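Local structure of excinuclease ABC, subunit A. (Deinococcus radiodurans, 2VF7) at residues Pro493-Arg497 against Ala797-Trp801; Gly501-Gly507 against Ala574-Leu580; Thr713-Val717 against Ala742-Arg746; Pro822-Ala826 against Leu837-Leu841. The protein binds DNA and hydrolyses ATP as a zinc-containing ABC-type ATPase of the UvrA family, and probably takes part in recognising damaged DNA for excision repair. The protein carries 1 engineered substitution. All blocks are in the same frame, centred on the assembly; numbering follows the deposited sequence.

Contact 1. Residues Pro493-Arg497 against Ala797-Trp801; sequences PHTPR and AASDW
This is a polar loop-to-loop contact gathered round one buried carboxylate, D800. It ties the connection between helix 480-487 and strand 502-510 to the loop from helix 793-796 into strand 801-805. Residues 494-497 are extended, with phi from -63° to -120° and psi from 122° to 148°, and run in the same direction as 798-800, CA-CA being 5.4 Å for H494-A798 and 4.2 Å for P496-D800. In the other segment A798 turns (phi/psi -112/14), S799 is extended (-70/174), D800 turns again (-102/-24) and W801 enters strand 801-805 (-146/161). H494 takes a t rotamer with chi2 near 84°. Its NE2 donates to D800 OD1 at 2.8 Å, a His-carboxylate hydrogen bond, while the carbonyl of A798 lies over one ring face, H494 CD2 to A798 O being 3.2 Å. D800 (chi1 m) also accepts R497 N at OD1, 2.8 Å away. The R497 side chain, m at chi1 and then extended (t, t) with chi4 near 90°, brings NH1 to D800 OD2 at 3.4 Å in a salt bridge whose hydrogen bond is weak. One aspartate thus fastens the linker before strand 502-510 to the mixed sheet of the second ABC nucleotide-binding domain, structural packing away from the annotated sites. D800 OD2 also accepts from M525 N on strand 525-529, S799 OG bonds S527 OG there, and R497 rests on V777 and D781 of helix 766-781.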
loop_
_atom_site.group_PDB
_atom_site.type_symbol
_atom_site.label_atom_id
_atom_site.label_comp_id
_atom_site.label_asym_id
_atom_site.label_seq_id
_atom_site.Cartn_x
_atom_site.Cartn_y
_atom_site.Cartn_z
ATOM N N PRO A 493 49.154 18.154 18.090
ATOM C CA PRO A 493 49.631 17.797 16.739
ATOM C C PRO A 493 50.265 16.409 16.540
ATOM O O PRO A 493 50.657 15.742 17.502
ATOM C CB PRO A 493 50.645 18.899 16.429
ATOM C CG PRO A 493 50.146 20.061 17.180
ATOM C CD PRO A 493 49.566 19.524 18.452
ATOM N N HIS A 494 50.354 16.004 15.272
ATOM C CA HIS A 494 50.896 14.705 14.878
ATOM C C HIS A 494 52.117 14.858 13.960
ATOM O O HIS A 494 52.015 15.474 12.891
ATOM C CB HIS A 494 49.808 13.873 14.184
ATOM C CG HIS A 494 50.326 12.639 13.513
ATOM N ND1 HIS A 494 50.537 11.455 14.191
ATOM C CD2 HIS A 494 50.687 12.408 12.229
ATOM C CE1 HIS A 494 51.002 10.548 13.350
ATOM N NE2 HIS A 494 51.102 11.101 12.153
ATOM N N THR A 495 53.258 14.298 14.377
ATOM C CA THR A 495 54.477 14.317 13.559
ATOM C C THR A 495 54.429 13.198 12.510
ATOM O O THR A 495 54.234 12.029 12.860
ATOM C CB THR A 495 55.777 14.193 14.418
ATOM O OG1 THR A 495 55.666 15.008 15.590
ATOM C CG2 THR A 495 57.018 14.628 13.624
ATOM N N PRO A 496 54.582 13.554 11.219
ATOM C CA PRO A 496 54.541 12.556 10.153
ATOM C C PRO A 496 55.661 11.522 10.259
ATOM O O PRO A 496 56.828 11.867 10.467
ATOM C CB PRO A 496 54.706 13.393 8.877
ATOM C CG PRO A 496 54.326 14.760 9.263
ATOM C CD PRO A 496 54.774 14.907 10.675
ATOM N N ARG A 497 55.284 10.257 10.130
ATOM C CA ARG A 497 56.238 9.165 10.139
ATOM C C ARG A 497 56.832 8.972 8.753
ATOM O O ARG A 497 56.165 9.207 7.746
ATOM C CB ARG A 497 55.559 7.881 10.593
ATOM C CG ARG A 497 54.976 7.936 11.986
ATOM C CD ARG A 497 54.327 6.608 12.288
ATOM N NE ARG A 497 53.662 6.604 13.585
ATOM C CZ ARG A 497 52.389 6.938 13.784
ATOM N NH1 ARG A 497 51.609 7.311 12.770
ATOM N NH2 ARG A 497 51.900 6.901 15.011
ATOM N N ALA A 797 44.406 15.811 9.010
ATOM C CA ALA A 797 45.396 16.563 9.750
ATOM C C ALA A 797 46.317 15.683 10.618
ATOM O O ALA A 797 47.374 16.132 11.056
ATOM C CB ALA A 797 44.703 17.617 10.597
ATOM N N ALA A 798 45.915 14.443 10.879
ATOM C CA ALA A 798 46.762 13.513 11.636
ATOM C C ALA A 798 47.299 12.341 10.801
ATOM O O ALA A 798 47.828 11.371 11.347
ATOM C CB ALA A 798 46.040 13.014 12.867
ATOM N N SER A 799 47.187 12.439 9.476
ATOM C CA SER A 799 47.848 11.497 8.570
ATOM C C SER A 799 49.353 11.718 8.586
ATOM O O SER A 799 49.831 12.656 9.229
ATOM C CB SER A 799 47.323 11.687 7.157
ATOM O OG SER A 799 45.928 11.478 7.151
ATOM N N ASP A 800 50.092 10.850 7.889
ATOM C CA ASP A 800 51.542 11.026 7.654
ATOM C C ASP A 800 51.846 11.548 6.245
ATOM O O ASP A 800 52.907 12.139 6.013
ATOM C CB ASP A 800 52.286 9.710 7.876
ATOM C CG ASP A 800 52.080 9.145 9.266
ATOM O OD1 ASP A 800 52.557 9.791 10.220
ATOM O OD2 ASP A 800 51.453 8.068 9.415
ATOM N N TRP A 801 50.913 11.305 5.319
ATOM C CA TRP A 801 50.989 11.733 3.916
ATOM C C TRP A 801 49.573 12.061 3.394
ATOM O O TRP A 801 48.586 11.650 4.013
ATOM C CB TRP A 801 51.635 10.629 3.079
ATOM C CG TRP A 801 52.093 11.051 1.713
ATOM C CD1 TRP A 801 51.430 10.854 0.539
ATOM C CD2 TRP A 801 53.314 11.733 1.376
ATOM N NE1 TRP A 801 52.142 11.363 -0.501
ATOM C CE2 TRP A 801 53.312 11.909 -0.026
ATOM C CE3 TRP A 801 54.411 12.204 2.119
ATOM C CZ2 TRP A 801 54.364 12.553 -0.708
ATOM C CZ3 TRP A 801 55.461 12.838 1.440
ATOM C CH2 TRP A 801 55.421 13.014 0.044
#

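Contact 2. Residues Gly501-Gly507 against Ala574-Leu580; sequences GWLELNG and ARLGGDL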
loop_
_atom_site.group_PDB
_atom_site.type_symbol
_atom_site.label_atom_id
_atom_site.label_comp_id
_atom_site.label_asym_id
_atom_site.label_seq_id
_atom_site.Cartn_x
_atom_site.Cartn_y
_atom_site.Cartn_z
ATOM N N GLY A 501 58.731 2.275 2.179
ATOM C CA GLY A 501 58.844 1.985 0.747
ATOM C C GLY A 501 57.795 2.738 -0.051
ATOM O O GLY A 501 57.052 3.564 0.501
ATOM N N TRP A 502 57.716 2.454 -1.349
ATOM C CA TRP A 502 56.779 3.164 -2.230
ATOM C C TRP A 502 56.071 2.243 -3.219
ATOM O O TRP A 502 56.725 1.516 -3.971
ATOM C CB TRP A 502 57.495 4.288 -2.989
ATOM C CG TRP A 502 57.929 5.438 -2.122
ATOM C CD1 TRP A 502 59.147 5.598 -1.518
ATOM C CD2 TRP A 502 57.153 6.589 -1.769
ATOM N NE1 TRP A 502 59.177 6.778 -0.815
ATOM C CE2 TRP A 502 57.965 7.408 -0.950
ATOM C CE3 TRP A 502 55.852 7.016 -2.069
ATOM C CZ2 TRP A 502 57.514 8.632 -0.421
ATOM C CZ3 TRP A 502 55.409 8.240 -1.546
ATOM C CH2 TRP A 502 56.237 9.023 -0.727
ATOM N N LEU A 503 54.740 2.295 -3.214
ATOM C CA LEU A 503 53.882 1.504 -4.101
ATOM C C LEU A 503 53.478 2.367 -5.296
ATOM O O LEU A 503 52.973 3.479 -5.126
ATOM C CB LEU A 503 52.634 1.040 -3.323
ATOM C CG LEU A 503 51.822 -0.247 -3.602
ATOM C CD1 LEU A 503 50.403 0.024 -4.122
ATOM C CD2 LEU A 503 52.568 -1.283 -4.475
ATOM N N GLU A 504 53.711 1.863 -6.504
ATOM C CA GLU A 504 53.401 2.608 -7.732
ATOM C C GLU A 504 52.158 2.049 -8.437
ATOM O O GLU A 504 52.084 0.851 -8.748
ATOM C CB GLU A 504 54.605 2.607 -8.693
ATOM C CG GLU A 504 55.896 3.226 -8.123
ATOM C CD GLU A 504 57.062 3.234 -9.117
ATOM O OE1 GLU A 504 56.962 2.561 -10.174
ATOM O OE2 GLU A 504 58.089 3.914 -8.843
ATOM N N LEU A 505 51.176 2.923 -8.653
ATOM C CA LEU A 505 49.997 2.611 -9.464
ATOM C C LEU A 505 50.049 3.499 -10.715
ATOM O O LEU A 505 49.738 4.698 -10.665
ATOM C CB LEU A 505 48.709 2.863 -8.674
ATOM C CG LEU A 505 47.500 1.911 -8.678
ATOM C CD1 LEU A 505 46.294 2.658 -8.165
ATOM C CD2 LEU A 505 47.174 1.307 -10.028
ATOM N N ASN A 506 50.475 2.896 -11.824
ATOM C CA ASN A 506 50.690 3.591 -13.086
ATOM C C ASN A 506 49.649 3.230 -14.150
ATOM O O ASN A 506 49.143 2.102 -14.185
ATOM C CB ASN A 506 52.095 3.284 -13.615
ATOM C CG ASN A 506 53.195 3.640 -12.619
ATOM O OD1 ASN A 506 53.340 4.800 -12.218
ATOM N ND2 ASN A 506 53.980 2.641 -12.223
ATOM N N GLY A 507 49.336 4.202 -15.008
ATOM C CA GLY A 507 48.464 4.000 -16.170
ATOM C C GLY A 507 47.029 3.688 -15.810
ATOM O O GLY A 507 46.405 2.808 -16.410
ATOM N N ALA A 574 45.162 -0.605 -15.196
ATOM C CA ALA A 574 46.132 -0.206 -14.157
ATOM C C ALA A 574 47.415 -1.031 -14.284
ATOM O O ALA A 574 47.426 -2.079 -14.935
ATOM C CB ALA A 574 45.542 -0.365 -12.764
ATOM N N ARG A 575 48.493 -0.557 -13.665
ATOM C CA ARG A 575 49.748 -1.301 -13.614
ATOM C C ARG A 575 50.461 -1.099 -12.285
ATOM O O ARG A 575 50.622 0.030 -11.823
ATOM C CB ARG A 575 50.672 -0.922 -14.778
ATOM C CG ARG A 575 50.397 -1.681 -16.077
ATOM C CD ARG A 575 51.308 -1.240 -17.212
ATOM N NE ARG A 575 51.245 0.202 -17.439
ATOM C CZ ARG A 575 52.241 1.051 -17.191
ATOM N NH1 ARG A 575 53.400 0.608 -16.711
ATOM N NH2 ARG A 575 52.081 2.351 -17.431
ATOM N N LEU A 576 50.890 -2.209 -11.689
ATOM C CA LEU A 576 51.604 -2.206 -10.408
ATOM C C LEU A 576 53.115 -2.081 -10.570
ATOM O O LEU A 576 53.682 -2.523 -11.568
ATOM C CB LEU A 576 51.257 -3.462 -9.596
ATOM C CG LEU A 576 50.267 -3.383 -8.423
ATOM C CD1 LEU A 576 51.001 -3.436 -7.098
ATOM C CD2 LEU A 576 49.380 -2.157 -8.485
ATOM N N GLY A 577 53.744 -1.461 -9.576
ATOM C CA GLY A 577 55.189 -1.250 -9.549
ATOM C C GLY A 577 55.623 -0.830 -8.159
ATOM O O GLY A 577 54.829 -0.864 -7.217
ATOM N N GLY A 578 56.883 -0.431 -8.028
ATOM C CA GLY A 578 57.421 0.005 -6.743
ATOM C C GLY A 578 57.945 -1.144 -5.908
ATOM O O GLY A 578 58.257 -2.205 -6.439
ATOM N N ASP A 579 58.049 -0.923 -4.596
ATOM C CA ASP A 579 58.586 -1.927 -3.666
ATOM C C ASP A 579 57.477 -2.897 -3.231
ATOM O O ASP A 579 56.867 -2.746 -2.167
ATOM C CB ASP A 579 59.260 -1.269 -2.443
ATOM C CG ASP A 579 60.219 -0.128 -2.814
ATOM O OD1 ASP A 579 61.121 -0.312 -3.660
ATOM O OD2 ASP A 579 60.075 0.968 -2.231
ATOM N N LEU A 580 57.224 -3.882 -4.089
ATOM C CA LEU A 580 56.186 -4.893 -3.898
ATOM C C LEU A 580 56.505 -5.909 -2.801
ATOM O O LEU A 580 55.612 -6.315 -2.048
ATOM C CB LEU A 580 55.952 -5.656 -5.212
ATOM C CG LEU A 580 54.757 -5.377 -6.127
ATOM C CD1 LEU A 580 53.442 -5.445 -5.352
ATOM C CD2 LEU A 580 54.893 -4.053 -6.854
#
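Strands 502-506 and 575-578 run antiparallel, their axes 4.4 Å apart at closest approach and 153° between directions. E504-G577 and N506-R575 are hydrogen-bonded pairs: E504 N reaches G577 O at 3.0 Å and N506 N reaches R575 O at 2.9 Å, and the return bonds, G577 N to E504 O (3.0 Å) and R575 N to N506 O (2.8 Å), are weak. L503-G578 and L505-L576 are the non-hydrogen-bonded pairs. At G578, phi is 86°, and a CB would clash with W502 O. Past it, D579 N donates to W502 O at 2.8 Å, and the D579 side chain answers by accepting W502 N at OD2, 2.9 Å away. D579 is also the centre of an inverse gamma turn.

E504, N506 and R575 share one face, where N506 CB lies over the R575 guanidinium, 3.9 Å from its NH2. The other face is apolar: L503 CD2 meets L576 CD1 at 3.7 Å, and L505 CD2 meets A574 CB at 3.6 Å. These leucines pack on helix 536-551, which follows the P-loop. With strand 516-521 on the far side of 502-510, the arrangement is consistent with the antiparallel beta subdomain of an ABC nucleotide-binding domain, with the L505 side chain about 12 Å from bound ADP.

Contact 3. Residues Thr713-Val717 against Ala742-Arg746; sequences TLREV and ATELR. Engineered in segment 742-746: R746 (natural residue Gln).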
loop_
_atom_site.group_PDB
_atom_site.type_symbol
_atom_site.label_atom_id
_atom_site.label_comp_id
_atom_site.label_asym_id
_atom_site.label_seq_id
_atom_site.Cartn_x
_atom_site.Cartn_y
_atom_site.Cartn_z
ATOM N N THR A 713 39.073 -5.764 21.113
ATOM C CA THR A 713 39.154 -4.948 19.881
ATOM C C THR A 713 37.818 -4.257 19.538
ATOM O O THR A 713 37.798 -3.146 19.037
ATOM C CB THR A 713 39.618 -5.767 18.640
ATOM O OG1 THR A 713 38.743 -6.898 18.439
ATOM C CG2 THR A 713 41.030 -6.238 18.808
ATOM N N LEU A 714 36.707 -4.919 19.816
ATOM C CA LEU A 714 35.396 -4.295 19.637
ATOM C C LEU A 714 35.160 -3.178 20.621
ATOM O O LEU A 714 34.414 -2.250 20.350
ATOM C CB LEU A 714 34.300 -5.324 19.780
ATOM C CG LEU A 714 34.215 -6.315 18.636
ATOM C CD1 LEU A 714 33.290 -7.440 19.059
ATOM C CD2 LEU A 714 33.703 -5.624 17.348
ATOM N N ARG A 715 35.810 -3.265 21.771
ATOM C CA ARG A 715 35.611 -2.284 22.828
ATOM C C ARG A 715 36.481 -1.078 22.565
ATOM O O ARG A 715 35.997 0.053 22.598
ATOM C CB ARG A 715 35.892 -2.905 24.193
ATOM C CG ARG A 715 35.010 -2.380 25.295
ATOM C CD ARG A 715 35.213 -3.156 26.601
ATOM N NE ARG A 715 35.146 -2.276 27.767
ATOM C CZ ARG A 715 36.155 -1.517 28.195
ATOM N NH1 ARG A 715 37.319 -1.523 27.560
ATOM N NH2 ARG A 715 36.003 -0.746 29.263
ATOM N N GLU A 716 37.756 -1.339 22.267
ATOM C CA GLU A 716 38.734 -0.326 21.852
ATOM C C GLU A 716 38.270 0.564 20.686
ATOM O O GLU A 716 38.690 1.725 20.562
ATOM C CB GLU A 716 40.056 -1.004 21.456
ATOM C CG GLU A 716 40.994 -1.304 22.617
ATOM C CD GLU A 716 42.185 -2.181 22.222
ATOM O OE1 GLU A 716 41.976 -3.328 21.762
ATOM O OE2 GLU A 716 43.342 -1.721 22.392
ATOM N N VAL A 717 37.427 0.014 19.825
ATOM C CA VAL A 717 37.073 0.670 18.568
ATOM C C VAL A 717 35.740 1.465 18.709
ATOM O O VAL A 717 35.307 2.171 17.788
ATOM C CB VAL A 717 37.134 -0.375 17.386
ATOM C CG1 VAL A 717 35.757 -0.914 16.986
ATOM C CG2 VAL A 717 37.893 0.180 16.211
ATOM N N ALA A 742 37.751 -4.334 13.578
ATOM C CA ALA A 742 38.171 -4.966 14.829
ATOM C C ALA A 742 38.532 -6.428 14.614
ATOM O O ALA A 742 39.469 -6.948 15.233
ATOM C CB ALA A 742 37.108 -4.821 15.896
ATOM N N THR A 743 37.791 -7.074 13.712
ATOM C CA THR A 743 38.066 -8.446 13.292
ATOM C C THR A 743 39.463 -8.542 12.680
ATOM O O THR A 743 40.146 -9.551 12.844
ATOM C CB THR A 743 36.997 -8.962 12.302
ATOM O OG1 THR A 743 35.692 -8.661 12.811
ATOM C CG2 THR A 743 37.101 -10.463 12.112
ATOM N N GLU A 744 39.884 -7.479 11.999
ATOM C CA GLU A 744 41.225 -7.406 11.387
ATOM C C GLU A 744 42.299 -6.704 12.230
ATOM O O GLU A 744 43.440 -6.586 11.789
ATOM C CB GLU A 744 41.146 -6.717 10.019
ATOM C CG GLU A 744 40.467 -7.531 8.948
ATOM C CD GLU A 744 41.159 -8.844 8.714
ATOM O OE1 GLU A 744 42.415 -8.883 8.741
ATOM O OE2 GLU A 744 40.447 -9.844 8.505
ATOM N N LEU A 745 41.948 -6.239 13.427
ATOM C CA LEU A 745 42.882 -5.458 14.247
ATOM C C LEU A 745 43.941 -6.303 14.968
ATOM O O LEU A 745 45.125 -5.976 14.922
ATOM C CB LEU A 745 42.130 -4.584 15.247
ATOM C CG LEU A 745 42.419 -3.081 15.180
ATOM C CD1 LEU A 745 42.201 -2.554 13.767
ATOM C CD2 LEU A 745 41.564 -2.291 16.177
ATOM N N ARG A 746 43.522 -7.375 15.640
ATOM C CA ARG A 746 44.481 -8.265 16.326
ATOM C C ARG A 746 45.171 -9.318 15.434
ATOM O O ARG A 746 46.209 -9.871 15.822
ATOM C CB ARG A 746 43.852 -8.923 17.571
ATOM C CG ARG A 746 44.176 -8.197 18.880
ATOM C CD ARG A 746 43.761 -8.976 20.136
ATOM N NE ARG A 746 44.420 -10.289 20.259
ATOM C CZ ARG A 746 45.707 -10.488 20.555
ATOM N NH1 ARG A 746 46.532 -9.462 20.749
ATOM N NH2 ARG A 746 46.178 -11.727 20.644
#
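T713 and A742 lie at the heart of this contact, with L745, three residues further on, adding to it. The T713 and A742 CA atoms are 5.1 Å apart, close enough for the small A742 to sit directly against helix 705-716. Its CB is 3.8 Å from L714 CD2 and 4.3 Å from V717 CG1, so the methyl nestles between two apolar side chains of that helix. T713 adopts the p rotamer and divides its roles. OG1 hydrogen-bonds A710 O within its own helix and comes only into packing distance of A742 O, at 3.3 Å, while CG2 turns to the end of the other segment, 4.1 Å from L745 CB and 3.7 Å from CG of R746, an engineered residue. L745 closes the apolar patch through its CD2, 4.4 Å from V717 CG2. Its amide still bonds A742 O, at 3.1 Å.

No hydrogen bond crosses between the segments; the packing is by side-chain fit. Helix 733-743 begins within the ABC signature sequence LSGGE, and the L714 side chain is about 11 Å from that of the ADP-binding residue Q726. Helix 766-781 flanks the pair, its L772 touching V717 and its L779 touching L745, while M602 of helix 602-605 and V694 of helix 694-700 pack on L714.

Contact 4. Residues Pro822-Ala826 against Leu837-Leu841; sequences PAEVA and LRAAL
Two short helices at the C-terminal end of the second ABC nucleotide-binding domain, 822-825 and 834-840, pack against each other. Both backbones are helical, P822-V825 with phi -55° to -64° and psi -21° to -55°, L837-A840 with phi -58° to -66° and psi -33° to -46°. A826 N returns to P822 O in a weak 2.9 Å bond; L841 N bonds L837 O, also at 2.9 Å, before L841 leaves the helix with psi 132°. The closest CA atoms are A826-R838, 4.9 Å, widening to 7.5 Å at A823-L841, so the segments pass in opposite sequence order.

Apolar packing comes first. L837 (chi1 -139°, chi2 t) and L841 (m, t) both point at the first helix. L841 CD1 lies 3.5 Å from A826 CB, and L837 CD1 is 3.3 Å from P822 O, 4.1 Å from V825 CG1 and 4.4 Å from A826 CB. P822 CB receives both leucines, 4.2 Å from L837 CD2 and 4.3 Å from L841 CD2. Toward the sheet, P822 and V825 rest on V802 of strand 801-805, and L837 on V796 of helix 793-796.

The polar part is a single side chain capturing a backbone carbonyl. R838, t and t then m at chi3, brings the edge of its guanidinium to A826 O: NE donates at 3.2 Å, and NH2 adds a weak bond to A826 O at 3.4 Å.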
loop_
_atom_site.group_PDB
_atom_site.type_symbol
_atom_site.label_atom_id
_atom_site.label_comp_id
_atom_site.label_asym_id
_atom_site.label_seq_id
_atom_site.Cartn_x
_atom_site.Cartn_y
_atom_site.Cartn_z
ATOM N N PRO A 822 50.544 16.541 5.577
ATOM C CA PRO A 822 49.439 17.506 5.679
ATOM C C PRO A 822 49.891 18.971 5.637
ATOM O O PRO A 822 49.319 19.771 4.891
ATOM C CB PRO A 822 48.791 17.160 7.028
ATOM C CG PRO A 822 49.190 15.750 7.309
ATOM C CD PRO A 822 50.532 15.563 6.684
ATOM N N ALA A 823 50.924 19.296 6.419
ATOM C CA ALA A 823 51.563 20.622 6.463
ATOM C C ALA A 823 52.101 21.116 5.116
ATOM O O ALA A 823 52.005 22.314 4.805
ATOM C CB ALA A 823 52.696 20.619 7.496
ATOM N N GLU A 824 52.710 20.211 4.345
ATOM C CA GLU A 824 53.160 20.519 2.986
ATOM C C GLU A 824 51.961 20.852 2.090
ATOM O O GLU A 824 51.912 21.923 1.492
ATOM C CB GLU A 824 54.001 19.368 2.403
ATOM C CG GLU A 824 55.501 19.430 2.770
ATOM C CD GLU A 824 56.307 18.148 2.417
ATOM O OE1 GLU A 824 55.761 17.233 1.765
ATOM O OE2 GLU A 824 57.505 18.059 2.797
ATOM N N VAL A 825 50.994 19.943 2.038
ATOM C CA VAL A 825 49.760 20.087 1.248
ATOM C C VAL A 825 48.842 21.260 1.639
ATOM O O VAL A 825 48.017 21.691 0.840
ATOM C CB VAL A 825 48.944 18.759 1.258
ATOM C CG1 VAL A 825 47.626 18.903 0.506
ATOM C CG2 VAL A 825 49.761 17.642 0.640
ATOM N N ALA A 826 48.988 21.762 2.865
ATOM C CA ALA A 826 48.171 22.853 3.392
ATOM C C ALA A 826 48.566 24.177 2.774
ATOM O O ALA A 826 47.880 25.180 2.964
ATOM C CB ALA A 826 48.315 22.935 4.892
ATOM N N LEU A 837 42.420 22.350 5.084
ATOM C CA LEU A 837 43.432 21.581 5.799
ATOM C C LEU A 837 44.201 22.530 6.717
ATOM O O LEU A 837 44.433 22.217 7.878
ATOM C CB LEU A 837 44.393 20.886 4.826
ATOM C CG LEU A 837 44.877 19.443 5.078
ATOM C CD1 LEU A 837 46.098 19.160 4.253
ATOM C CD2 LEU A 837 45.145 19.088 6.542
ATOM N N ARG A 838 44.570 23.691 6.183
ATOM C CA ARG A 838 45.281 24.744 6.923
ATOM C C ARG A 838 44.534 25.241 8.178
ATOM O O ARG A 838 45.135 25.386 9.233
ATOM C CB ARG A 838 45.575 25.895 5.967
ATOM C CG ARG A 838 46.528 26.947 6.455
ATOM C CD ARG A 838 46.438 28.186 5.538
ATOM N NE ARG A 838 46.632 27.833 4.125
ATOM C CZ ARG A 838 45.957 28.358 3.106
ATOM N NH1 ARG A 838 45.017 29.277 3.315
ATOM N NH2 ARG A 838 46.245 27.963 1.863
ATOM N N ALA A 839 43.231 25.498 8.059
ATOM C CA ALA A 839 42.384 25.845 9.207
ATOM C C ALA A 839 42.359 24.747 10.287
ATOM O O ALA A 839 42.322 25.053 11.484
ATOM C CB ALA A 839 40.972 26.177 8.744
ATOM N N ALA A 840 42.370 23.486 9.842
ATOM C CA ALA A 840 42.469 22.280 10.688
ATOM C C ALA A 840 43.803 22.131 11.412
ATOM O O ALA A 840 43.863 21.606 12.520
ATOM C CB ALA A 840 42.236 21.053 9.846
ATOM N N LEU A 841 44.876 22.585 10.771
ATOM C CA LEU A 841 46.215 22.445 11.319
ATOM C C LEU A 841 46.536 23.545 12.313
ATOM O O LEU A 841 46.287 24.737 12.070
ATOM C CB LEU A 841 47.261 22.395 10.201
ATOM C CG LEU A 841 47.374 21.110 9.377
ATOM C CD1 LEU A 841 47.903 21.429 8.011
ATOM C CD2 LEU A 841 48.279 20.106 10.055
#

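Followed from the N terminus, contact 1 opens first at 493-497 and closes last of the first three, at 797-801, bracketing some 300 residues. Nested inside that long loop, and in series with each other, are contact 2, which returns at 574-580, and contact 3, a short loop closed at 742-746. Contact 4 then closes a short loop from 822-826 to 837-841 at the C terminus. No two loops cross. Contact 1 touches contacts 2 and 4, while contact 3 stays about 14 Å from it at the nearest atoms: W801 packs on W502, joining the mixed sheet of strand 801-805 to the antiparallel sheet of strand 502-510, and A797 and S799 touch P822 and L837.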